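PDB 6ARB: citrate lyase subunit beta-like protein from Mycobacterium tuberculosis H37Rv, which is a magnesium-dependent lyase of the HpcH/HpaI aldolase family that assembles as a homotrimer and may play a role in fatty acid biosynthesis. Local coordinates for residues 17-22 with 34-39; 191-196 with 218-223; 202-207 with 226-231. All coordinates share one frame; numbering follows the deposited sequence.

Interaction 1: residues 17-22 with 34-39. With COA (coenzyme A), chain F.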
loop_
_atom_site.group_PDB
_atom_site.type_symbol
_atom_site.label_atom_id
_atom_site.label_comp_id
_atom_site.label_asym_id
_atom_site.label_seq_id
_atom_site.Cartn_x
_atom_site.Cartn_y
_atom_site.Cartn_z
ATOM N N GLY A 17 20.489 13.776 9.392
ATOM C CA GLY A 17 19.837 15.059 9.589
ATOM C C GLY A 17 20.071 16.034 8.456
ATOM O O GLY A 17 21.065 16.766 8.453
ATOM N N TRP A 18 19.155 16.047 7.493
ATOM C CA TRP A 18 19.229 16.977 6.368
ATOM C C TRP A 18 18.262 18.141 6.587
ATOM O O TRP A 18 17.172 17.959 7.144
ATOM C CB TRP A 18 18.889 16.271 5.064
ATOM C CG TRP A 18 19.885 15.242 4.639
ATOM C CD1 TRP A 18 20.735 14.529 5.435
ATOM C CD2 TRP A 18 20.139 14.815 3.295
ATOM N NE1 TRP A 18 21.502 13.675 4.665
ATOM C CE2 TRP A 18 21.150 13.835 3.349
ATOM C CE3 TRP A 18 19.601 15.162 2.052
ATOM C CZ2 TRP A 18 21.640 13.207 2.203
ATOM C CZ3 TRP A 18 20.088 14.534 0.913
ATOM C CH2 TRP A 18 21.091 13.566 0.999
ATOM N N LEU A 19 18.659 19.332 6.146
ATOM C CA LEU A 19 17.896 20.540 6.440
ATOM C C LEU A 19 17.652 21.388 5.209
ATOM O O LEU A 19 18.596 21.775 4.528
ATOM C CB LEU A 19 18.621 21.377 7.496
ATOM C CG LEU A 19 18.098 22.765 7.881
ATOM C CD1 LEU A 19 16.664 22.703 8.418
ATOM C CD2 LEU A 19 19.026 23.358 8.932
ATOM N N PHE A 20 16.376 21.659 4.928
ATOM C CA PHE A 20 15.988 22.636 3.912
ATOM C C PHE A 20 16.330 24.063 4.353
ATOM O O PHE A 20 16.035 24.463 5.467
ATOM C CB PHE A 20 14.468 22.590 3.687
ATOM C CG PHE A 20 14.014 21.608 2.637
ATOM C CD1 PHE A 20 14.336 21.794 1.300
ATOM C CD2 PHE A 20 13.206 20.534 2.980
ATOM C CE1 PHE A 20 13.893 20.900 0.333
ATOM C CE2 PHE A 20 12.759 19.642 2.022
ATOM C CZ PHE A 20 13.104 19.825 0.696
ATOM N N CYS A 21 16.905 24.852 3.450
ATOM C CA CYS A 21 17.000 26.291 3.667
ATOM C C CYS A 21 16.711 27.015 2.352
ATOM O O CYS A 21 17.318 26.707 1.328
ATOM C CB CYS A 21 18.377 26.666 4.222
ATOM S SG CYS A 21 18.589 28.425 4.631
ATOM N N PRO A 22 15.748 27.951 2.371
ATOM C CA PRO A 22 15.383 28.744 1.190
ATOM C C PRO A 22 16.581 29.478 0.599
ATOM O O PRO A 22 17.334 30.144 1.319
ATOM C CB PRO A 22 14.380 29.760 1.747
ATOM C CG PRO A 22 13.759 29.066 2.919
ATOM C CD PRO A 22 14.848 28.205 3.513
ATOM N N ALA A 34 26.103 24.487 9.447
ATOM C CA ALA A 34 26.672 24.173 10.757
ATOM C C ALA A 34 25.804 23.213 11.561
ATOM O O ALA A 34 26.314 22.370 12.300
ATOM C CB ALA A 34 26.898 25.446 11.546
ATOM N N ALA A 35 24.492 23.352 11.418
ATOM C CA ALA A 35 23.539 22.566 12.191
ATOM C C ALA A 35 23.306 21.171 11.608
ATOM O O ALA A 35 23.165 20.198 12.348
ATOM C CB ALA A 35 22.217 23.313 12.288
ATOM N N ALA A 36 23.273 21.086 10.281
ATOM C CA ALA A 36 22.791 19.893 9.594
ATOM C C ALA A 36 23.914 19.020 9.069
ATOM O O ALA A 36 25.055 19.460 8.965
ATOM C CB ALA A 36 21.872 20.297 8.446
ATOM N N ASP A 37 23.579 17.777 8.732
ATOM C CA ASP A 37 24.520 16.885 8.065
ATOM C C ASP A 37 24.667 17.266 6.592
ATOM O O ASP A 37 25.775 17.325 6.056
ATOM C CB ASP A 37 24.072 15.430 8.210
ATOM C CG ASP A 37 24.227 14.917 9.636
ATOM O OD1 ASP A 37 25.349 15.024 10.174
ATOM O OD2 ASP A 37 23.236 14.424 10.221
ATOM N N VAL A 38 23.537 17.529 5.949
ATOM C CA VAL A 38 23.518 17.984 4.572
ATOM C C VAL A 38 22.478 19.082 4.488
ATOM O O VAL A 38 21.420 18.963 5.102
ATOM C CB VAL A 38 23.071 16.852 3.612
ATOM C CG1 VAL A 38 22.834 17.395 2.195
ATOM C CG2 VAL A 38 24.098 15.733 3.606
ATOM N N VAL A 39 22.784 20.141 3.736
ATOM C CA VAL A 39 21.841 21.234 3.501
ATOM C C VAL A 39 21.215 21.086 2.124
ATOM O O VAL A 39 21.906 20.780 1.161
ATOM C CB VAL A 39 22.537 22.599 3.566
ATOM C CG1 VAL A 39 21.592 23.707 3.101
ATOM C CG2 VAL A 39 23.033 22.864 4.973
HETATM N N1A COA F . 17.819 27.249 7.778
HETATM C C2A COA F . 18.747 27.927 8.481
HETATM N N3A COA F . 18.436 28.579 9.610
HETATM C C4A COA F . 17.169 28.587 10.081
HETATM C C5A COA F . 16.174 27.900 9.383
HETATM C C6A COA F . 16.544 27.225 8.212
HETATM N N6A COA F . 15.502 26.479 7.452
HETATM N N7A COA F . 15.011 28.062 10.058
HETATM C C8A COA F . 15.266 28.829 11.141
HETATM N N9A COA F . 16.568 29.155 11.154
HETATM C C1B COA F . 17.238 29.945 12.159
HETATM C C2B COA F . 16.851 31.344 12.189
HETATM O O2B COA F . 17.695 32.060 11.358
HETATM C C3B COA F . 17.127 31.706 13.549
HETATM O O3B COA F . 18.494 31.853 13.655
HETATM P P3B COA F . 19.083 32.745 14.776
HETATM O O7A COA F . 17.948 33.308 15.600
HETATM O O8A COA F . 19.857 33.860 14.128
HETATM O O9A COA F . 20.000 31.911 15.650
HETATM C C4B COA F . 16.722 30.534 14.312
HETATM O O4B COA F . 16.924 29.431 13.409
HETATM C C5B COA F . 15.327 30.613 14.708
HETATM O O5B COA F . 14.452 31.123 13.788
HETATM P P1A COA F . 12.912 30.965 13.880
HETATM O O1A COA F . 12.348 32.219 14.475
HETATM O O2A COA F . 12.561 29.793 14.754
HETATM O O3A COA F . 12.386 30.741 12.429
HETATM P P2A COA F . 11.767 31.878 11.527
HETATM O O4A COA F . 10.575 32.499 12.220
HETATM O O5A COA F . 12.788 32.932 11.212
HETATM O O6A COA F . 11.274 31.268 10.183
HETATM C CBP COA F . 10.791 29.374 8.699
HETATM C CCP COA F . 10.853 29.955 10.118
HETATM C CDP COA F . 10.492 30.481 7.693
HETATM C CEP COA F . 9.739 28.300 8.589
HETATM C CAP COA F . 12.178 28.751 8.424
HETATM O OAP COA F . 12.367 27.742 9.347
HETATM C C9P COA F . 12.331 28.109 7.059
HETATM O O9P COA F . 12.700 28.758 6.091
HETATM N N8P COA F . 12.013 26.721 6.946
HETATM C C7P COA F . 12.140 26.015 5.662
HETATM C C6P COA F . 10.996 26.122 4.694
HETATM C C5P COA F . 11.238 25.411 3.397
HETATM O O5P COA F . 12.387 25.329 2.970
HETATM N N4P COA F . 10.118 24.844 2.686
HETATM C C3P COA F . 10.361 24.163 1.460
HETATM C C2P COA F . 10.528 22.666 1.601
HETATM S S1P COA F . 9.457 21.877 2.795
#
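Trp18 and Val38 sit side by side on neighbouring parallel strands, and their side chains make the tightest part of this contact. Val38 lies over one face of the indole: its CB stands 3.5 Å from the centroid of the five-membered ring of Trp18 and only 5° off the ring normal, a CH-pi contact. The two methyls spread over that same face, CG2 near NE1 and CE2, CG1 near CD2 and CE3. With CG beside the backbone N (chi1 -67°), the indole is brought flat against the valine; NE1 also donates to Gly15 O, which fixes the turn of the ring. Between the backbones, Leu19 N donates to Val38 O at 3.0 Å, and the same carbonyl receives the CA-H of Trp18. On the other face of the sheet Leu19 CB meets Ala36 CB at 3.6 Å.

Toward Asp37 the packing gives way to polar bonds at a partly exposed edge. There the aspartate grips Gly17 twice: its backbone N donates to Gly17 O at 2.7 Å, while OD2 accepts from Gly17 N at 2.9 Å through its anti lone pair. Beyond Leu19 the pairing runs on into Ile40 and Asp42, while the strand also serves coenzyme A. Phe20 O accepts from N6A of the adenine at 2.9 Å, and C2P of the pantetheine arm lies over the centre of the Phe20 ring. Strand 17-22, helix 29-35 and strand 38-42 form a beta-alpha-beta unit, the repeating element of the TIM barrel, here with the first strand also lining the coenzyme A site.

Interaction 2: residues 191-196 with 218-223. With COA (coenzyme A), chain F.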
loop_
_atom_site.group_PDB
_atom_site.type_symbol
_atom_site.label_atom_id
_atom_site.label_comp_id
_atom_site.label_asym_id
_atom_site.label_seq_id
_atom_site.Cartn_x
_atom_site.Cartn_y
_atom_site.Cartn_z
ATOM N N LEU A 191 6.226 19.368 9.563
ATOM C CA LEU A 191 5.879 20.780 9.421
ATOM C C LEU A 191 5.585 21.497 10.735
ATOM O O LEU A 191 5.685 22.718 10.813
ATOM C CB LEU A 191 4.674 20.935 8.496
ATOM C CG LEU A 191 4.866 20.540 7.035
ATOM C CD1 LEU A 191 3.695 21.056 6.223
ATOM C CD2 LEU A 191 6.162 21.103 6.508
ATOM N N ASP A 192 5.185 20.732 11.745
ATOM C CA ASP A 192 4.896 21.275 13.059
ATOM C C ASP A 192 6.203 21.428 13.825
ATOM O O ASP A 192 6.665 20.495 14.479
ATOM C CB ASP A 192 3.936 20.354 13.814
ATOM C CG ASP A 192 3.421 20.975 15.099
ATOM O OD1 ASP A 192 3.949 22.031 15.516
ATOM O OD2 ASP A 192 2.487 20.398 15.695
ATOM N N ILE A 193 6.773 22.627 13.758
ATOM C CA ILE A 193 8.137 22.887 14.217
ATOM C C ILE A 193 8.418 22.519 15.671
ATOM O O ILE A 193 9.437 21.899 15.963
ATOM C CB ILE A 193 8.507 24.357 14.011
ATOM C CG1 ILE A 193 8.582 24.672 12.513
ATOM C CG2 ILE A 193 9.826 24.679 14.716
ATOM C CD1 ILE A 193 8.401 26.144 12.176
ATOM N N LEU A 194 7.529 22.920 16.578
ATOM C CA LEU A 194 7.723 22.654 18.003
ATOM C C LEU A 194 7.294 21.250 18.443
ATOM O O LEU A 194 7.458 20.886 19.610
ATOM C CB LEU A 194 6.987 23.703 18.840
ATOM C CG LEU A 194 7.479 25.139 18.656
ATOM C CD1 LEU A 194 6.552 26.138 19.343
ATOM C CD2 LEU A 194 8.904 25.271 19.173
ATOM N N ASP A 195 6.736 20.468 17.522
ATOM C CA ASP A 195 6.296 19.114 17.857
ATOM C C ASP A 195 7.447 18.125 17.765
ATOM O O ASP A 195 7.500 17.295 16.850
ATOM C CB ASP A 195 5.157 18.669 16.943
ATOM C CG ASP A 195 4.665 17.275 17.267
ATOM O OD1 ASP A 195 4.822 16.842 18.428
ATOM O OD2 ASP A 195 4.113 16.613 16.366
ATOM N N VAL A 196 8.375 18.222 18.710
ATOM C CA VAL A 196 9.562 17.386 18.687
ATOM C C VAL A 196 9.222 15.945 19.045
ATOM O O VAL A 196 9.914 15.015 18.629
ATOM C CB VAL A 196 10.655 17.921 19.633
ATOM C CG1 VAL A 196 10.938 19.390 19.338
ATOM C CG2 VAL A 196 10.250 17.731 21.081
ATOM N N HIS A 218 13.694 23.073 10.162
ATOM C CA HIS A 218 14.166 24.003 11.190
ATOM C C HIS A 218 15.377 23.372 11.867
ATOM O O HIS A 218 15.375 22.168 12.130
ATOM C CB HIS A 218 13.061 24.275 12.217
ATOM C CG HIS A 218 13.326 25.462 13.095
ATOM N ND1 HIS A 218 14.146 25.403 14.204
ATOM C CD2 HIS A 218 12.874 26.737 13.032
ATOM C CE1 HIS A 218 14.193 26.591 14.780
ATOM N NE2 HIS A 218 13.425 27.419 14.091
ATOM N N PRO A 219 16.431 24.167 12.127
ATOM C CA PRO A 219 17.659 23.566 12.674
ATOM C C PRO A 219 17.447 22.918 14.036
ATOM O O PRO A 219 18.231 22.055 14.424
ATOM C CB PRO A 219 18.635 24.753 12.775
ATOM C CG PRO A 219 17.782 25.976 12.679
ATOM C CD PRO A 219 16.601 25.600 11.829
ATOM N N SER A 220 16.409 23.326 14.758
ATOM C CA SER A 220 16.126 22.718 16.054
ATOM C C SER A 220 15.711 21.248 15.920
ATOM O O SER A 220 15.742 20.495 16.890
ATOM C CB SER A 220 15.046 23.507 16.799
ATOM O OG SER A 220 13.819 23.436 16.098
ATOM N N GLN A 221 15.322 20.843 14.717
ATOM C CA GLN A 221 14.883 19.472 14.498
ATOM C C GLN A 221 16.039 18.485 14.352
ATOM O O GLN A 221 15.875 17.272 14.563
ATOM C CB GLN A 221 13.967 19.415 13.277
ATOM C CG GLN A 221 12.683 20.218 13.475
ATOM C CD GLN A 221 11.748 20.083 12.302
ATOM O OE1 GLN A 221 12.172 20.167 11.151
ATOM N NE2 GLN A 221 10.468 19.850 12.584
ATOM N N ILE A 222 17.212 19.008 14.013
ATOM C CA ILE A 222 18.333 18.158 13.627
ATOM C C ILE A 222 18.808 17.270 14.779
ATOM O O ILE A 222 18.962 16.060 14.607
ATOM C CB ILE A 222 19.500 18.978 13.019
ATOM C CG1 ILE A 222 19.062 19.624 11.697
ATOM C CG2 ILE A 222 20.725 18.088 12.805
ATOM C CD1 ILE A 222 18.925 18.640 10.549
ATOM N N PRO A 223 19.023 17.856 15.967
ATOM C CA PRO A 223 19.382 17.019 17.116
ATOM C C PRO A 223 18.355 15.914 17.400
ATOM O O PRO A 223 18.745 14.809 17.762
ATOM C CB PRO A 223 19.426 18.027 18.263
ATOM C CG PRO A 223 19.821 19.298 17.584
ATOM C CD PRO A 223 19.069 19.288 16.307
HETATM N N1A COA F . 17.819 27.249 7.778
HETATM C C2A COA F . 18.747 27.927 8.481
HETATM N N3A COA F . 18.436 28.579 9.610
HETATM C C4A COA F . 17.169 28.587 10.081
HETATM C C5A COA F . 16.174 27.900 9.383
HETATM C C6A COA F . 16.544 27.225 8.212
HETATM N N6A COA F . 15.502 26.479 7.452
HETATM N N7A COA F . 15.011 28.062 10.058
HETATM C C8A COA F . 15.266 28.829 11.141
HETATM N N9A COA F . 16.568 29.155 11.154
HETATM C C1B COA F . 17.238 29.945 12.159
HETATM C C2B COA F . 16.851 31.344 12.189
HETATM O O2B COA F . 17.695 32.060 11.358
HETATM C C3B COA F . 17.127 31.706 13.549
HETATM O O3B COA F . 18.494 31.853 13.655
HETATM P P3B COA F . 19.083 32.745 14.776
HETATM O O7A COA F . 17.948 33.308 15.600
HETATM O O8A COA F . 19.857 33.860 14.128
HETATM O O9A COA F . 20.000 31.911 15.650
HETATM C C4B COA F . 16.722 30.534 14.312
HETATM O O4B COA F . 16.924 29.431 13.409
HETATM C C5B COA F . 15.327 30.613 14.708
HETATM O O5B COA F . 14.452 31.123 13.788
HETATM P P1A COA F . 12.912 30.965 13.880
HETATM O O1A COA F . 12.348 32.219 14.475
HETATM O O2A COA F . 12.561 29.793 14.754
HETATM O O3A COA F . 12.386 30.741 12.429
HETATM P P2A COA F . 11.767 31.878 11.527
HETATM O O4A COA F . 10.575 32.499 12.220
HETATM O O5A COA F . 12.788 32.932 11.212
HETATM O O6A COA F . 11.274 31.268 10.183
HETATM C CBP COA F . 10.791 29.374 8.699
HETATM C CCP COA F . 10.853 29.955 10.118
HETATM C CDP COA F . 10.492 30.481 7.693
HETATM C CEP COA F . 9.739 28.300 8.589
HETATM C CAP COA F . 12.178 28.751 8.424
HETATM O OAP COA F . 12.367 27.742 9.347
HETATM C C9P COA F . 12.331 28.109 7.059
HETATM O O9P COA F . 12.700 28.758 6.091
HETATM N N8P COA F . 12.013 26.721 6.946
HETATM C C7P COA F . 12.140 26.015 5.662
HETATM C C6P COA F . 10.996 26.122 4.694
HETATM C C5P COA F . 11.238 25.411 3.397
HETATM O O5P COA F . 12.387 25.329 2.970
HETATM N N4P COA F . 10.118 24.844 2.686
HETATM C C3P COA F . 10.361 24.163 1.460
HETATM C C2P COA F . 10.528 22.666 1.601
HETATM S S1P COA F . 9.457 21.877 2.795
HETATM O O HOH W 1 9.593 19.206 15.140
HETATM O O HOH W 2 11.684 22.163 17.205
#
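Ile193 and His218 cross at about a right angle, with the methyl CG2 of the isoleucine set over one face of the imidazole. That methyl is 4.2 Å from the centroid of the His218 ring and 23° off its normal, a CH-pi contact shifted toward the rim, where CG and CD2 are closest. CG2 reaches the ring because it stands anti to the backbone N of Ile193, with CG1 taking the place beside that N. Pro219 CD lies against the opposite face, likewise toward the rim, so the ring is flanked on both sides.

The ring's nitrogens face different partners. NE2 points at the diphosphate of coenzyme A and donates to O2A at 2.6 Å, a short and fairly straight bond at 163°. On the far side ND1 accepts from Ser220 N at 3.1 Å, a capping bond whose donor is tilted 18° out of the ring plane. Faces and nitrogens together leave the imidazole little room to rotate.

Gln221 reaches the loop through water. Its extended chain carries NE2 to a water, 2.8 Å away, that lies 2.8 Å from Ile193 O and can donate to it, among other acceptors; a second water joins this carbonyl to Ser220 OG. No direct hydrogen bond links the two segments. The amide itself is fixed by Ile217 N, which donates to OE1, and by His190 O, which accepts from NE2. On its outer side the loop meets the second subunit, with Leu191 packing on Met259 of that chain. His218 and Gln221 form a capping box, its His218 N to Gln221 OE1 bond weak, at the start of helix 221-228, and this helix entrance, following the last barrel strand, doubles as a diphosphate-binding corner of the coenzyme A site.

Interaction 3: residues 202-207 with 226-231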
loop_
_atom_site.group_PDB
_atom_site.type_symbol
_atom_site.label_atom_id
_atom_site.label_comp_id
_atom_site.label_asym_id
_atom_site.label_seq_id
_atom_site.Cartn_x
_atom_site.Cartn_y
_atom_site.Cartn_z
ATOM N N GLU A 202 8.308 9.742 14.442
ATOM C CA GLU A 202 8.444 9.534 13.001
ATOM C C GLU A 202 9.853 9.097 12.630
ATOM O O GLU A 202 10.046 8.156 11.863
ATOM C CB GLU A 202 8.097 10.820 12.235
ATOM C CG GLU A 202 6.615 11.085 12.111
ATOM C CD GLU A 202 6.288 12.291 11.237
ATOM O OE1 GLU A 202 7.200 13.092 10.886
ATOM O OE2 GLU A 202 5.095 12.431 10.898
ATOM N N ALA A 203 10.838 9.803 13.177
ATOM C CA ALA A 203 12.238 9.537 12.895
ATOM C C ALA A 203 12.699 8.184 13.420
ATOM O O ALA A 203 13.540 7.538 12.803
ATOM C CB ALA A 203 13.114 10.644 13.456
ATOM N N ARG A 204 12.167 7.764 14.567
ATOM C CA ARG A 204 12.542 6.461 15.118
ATOM C C ARG A 204 12.008 5.362 14.222
ATOM O O ARG A 204 12.713 4.396 13.913
ATOM C CB ARG A 204 12.038 6.292 16.549
ATOM C CG ARG A 204 12.811 7.140 17.554
ATOM C CD ARG A 204 12.224 7.074 18.961
ATOM N NE ARG A 204 12.471 5.790 19.612
ATOM C CZ ARG A 204 11.563 4.827 19.728
ATOM N NH1 ARG A 204 10.341 5.008 19.244
ATOM N NH2 ARG A 204 11.875 3.686 20.333
ATOM N N ASP A 205 10.763 5.527 13.791
ATOM C CA ASP A 205 10.168 4.600 12.834
ATOM C C ASP A 205 10.920 4.597 11.502
ATOM O O ASP A 205 11.216 3.543 10.944
ATOM C CB ASP A 205 8.705 4.954 12.594
ATOM C CG ASP A 205 8.076 4.095 11.527
ATOM O OD1 ASP A 205 7.901 4.597 10.405
ATOM O OD2 ASP A 205 7.765 2.916 11.811
ATOM N N ALA A 206 11.214 5.785 10.992
ATOM C CA ALA A 206 12.028 5.921 9.782
ATOM C C ALA A 206 13.329 5.135 9.874
ATOM O O ALA A 206 13.689 4.395 8.955
ATOM C CB ALA A 206 12.315 7.383 9.511
ATOM N N ALA A 207 14.048 5.289 10.982
ATOM C CA ALA A 207 15.298 4.559 11.146
ATOM C C ALA A 207 15.063 3.046 11.244
ATOM O O ALA A 207 15.864 2.258 10.740
ATOM C CB ALA A 207 16.059 5.065 12.355
ATOM N N ARG A 226 18.997 13.085 14.745
ATOM C CA ARG A 226 20.238 12.346 14.976
ATOM C C ARG A 226 20.080 11.387 16.158
ATOM O O ARG A 226 20.512 10.237 16.106
ATOM C CB ARG A 226 21.416 13.308 15.203
ATOM C CG ARG A 226 21.877 14.058 13.946
ATOM C CD ARG A 226 22.962 15.084 14.273
ATOM N NE ARG A 226 23.534 15.674 13.064
ATOM C CZ ARG A 226 24.152 16.855 13.020
ATOM N NH1 ARG A 226 24.635 17.309 11.869
ATOM N NH2 ARG A 226 24.278 17.588 14.121
ATOM N N LYS A 227 19.438 11.870 17.215
ATOM C CA LYS A 227 19.153 11.058 18.385
ATOM C C LYS A 227 18.222 9.904 18.037
ATOM O O LYS A 227 18.438 8.778 18.473
ATOM C CB LYS A 227 18.532 11.926 19.483
ATOM C CG LYS A 227 18.224 11.186 20.779
ATOM C CD LYS A 227 17.959 12.146 21.942
ATOM C CE LYS A 227 16.462 12.355 22.211
ATOM N NZ LYS A 227 15.818 13.368 21.315
ATOM N N ALA A 228 17.189 10.182 17.244
ATOM C CA ALA A 228 16.213 9.150 16.880
ATOM C C ALA A 228 16.828 8.024 16.049
ATOM O O ALA A 228 16.365 6.886 16.102
ATOM C CB ALA A 228 15.032 9.766 16.152
ATOM N N TYR A 229 17.871 8.340 15.283
ATOM C CA TYR A 229 18.506 7.346 14.422
ATOM C C TYR A 229 19.526 6.503 15.210
ATOM O O TYR A 229 20.094 5.553 14.690
ATOM C CB TYR A 229 19.140 8.005 13.178
ATOM C CG TYR A 229 18.178 8.172 11.997
ATOM C CD1 TYR A 229 17.159 9.123 12.028
ATOM C CD2 TYR A 229 18.296 7.382 10.852
ATOM C CE1 TYR A 229 16.269 9.274 10.949
ATOM C CE2 TYR A 229 17.406 7.528 9.763
ATOM C CZ TYR A 229 16.411 8.483 9.822
ATOM O OH TYR A 229 15.532 8.636 8.780
ATOM N N ARG A 230 19.748 6.859 16.469
ATOM C CA ARG A 230 20.503 5.997 17.373
ATOM C C ARG A 230 19.534 5.081 18.115
ATOM O O ARG A 230 18.631 5.556 18.800
ATOM C CB ARG A 230 21.316 6.815 18.381
ATOM C CG ARG A 230 22.073 5.948 19.375
ATOM C CD ARG A 230 22.960 6.766 20.305
ATOM N NE ARG A 230 24.118 5.998 20.758
ATOM C CZ ARG A 230 24.100 5.132 21.767
ATOM N NH1 ARG A 230 22.976 4.917 22.440
ATOM N NH2 ARG A 230 25.204 4.479 22.104
ATOM N N PRO A 231 19.716 3.761 17.993
ATOM C CA PRO A 231 18.776 2.856 18.663
ATOM C C PRO A 231 18.785 3.068 20.178
ATOM O O PRO A 231 19.793 3.492 20.749
ATOM C CB PRO A 231 19.294 1.459 18.291
ATOM C CG PRO A 231 20.701 1.671 17.844
ATOM C CD PRO A 231 20.772 3.040 17.262
#
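Tyr229 lays its ring against helix 196-209, where Ala207 CB rests over one face. The methyl is 3.8 Å from the ring centroid and 20° off the normal, a CH-pi contact displaced toward CD2, the nearest ring carbon at 3.6 Å. The torsions explain the reach: chi1 of -87° swings CG to the N side of the residue, and chi2 of 72° turns the ring so that its flat side meets the alanine. The CE1 side of the ring passes Ala203 O, and the hydroxyl oxygen comes 3.5 Å from Ala206 CB before finding its polar partner in Thr214 OG1, a hydrogen bond to the last barrel strand.

Next to the tyrosine, Ala228 CB points at the flank of the Ala203 methyl. Ala203 CB and Ala228 CB are 3.4 Å apart, closer than carbons usually pack, and the backbones come correspondingly near: the CA atoms of Arg204 and Ala228 are separated by 4.9 Å. Arg204 closes the solvent side with its aliphatic part. Its CG lies 3.7 Å from Ala228 CB, after which the chain bends at chi3 and leads on from the contact, with a glycerol beside the side chain.

No hydrogen bond crosses between the two segments. Charged groups nearby bind outward instead, Asp205 to Arg171 and to Arg164 of the third subunit, Glu202 to Arg157. What joins the helices is therefore apolar contact: small alanine methyls permit the close backbone approach, and a single aromatic ring packs beside them, its buried hydroxyl satisfied by the sheet.

In the fold
Interactions 1 and 3 are buried and interaction 2 only partly so, and their chemistry follows their places in the barrel. Interaction 1 joins two barrel strands by backbone hydrogen bonds and packing; interaction 3 brings together two outer helices through alanines and a ring; interaction 2 combines one CH-pi contact with water bridges between a loop and a helix entrance. Interactions 2 and 3 use opposite ends of helix 221-228, while interactions 1 and 2 both touch coenzyme A, 1 at its adenine and pantetheine arm, 2 at its diphosphate and adenine. Ile222 packs against Gly17 and Ala35, tying interaction 2 to 1, and the Asp37-Arg226 salt bridge, 2.9 Å from OD1 to NH1, links 1 to 3.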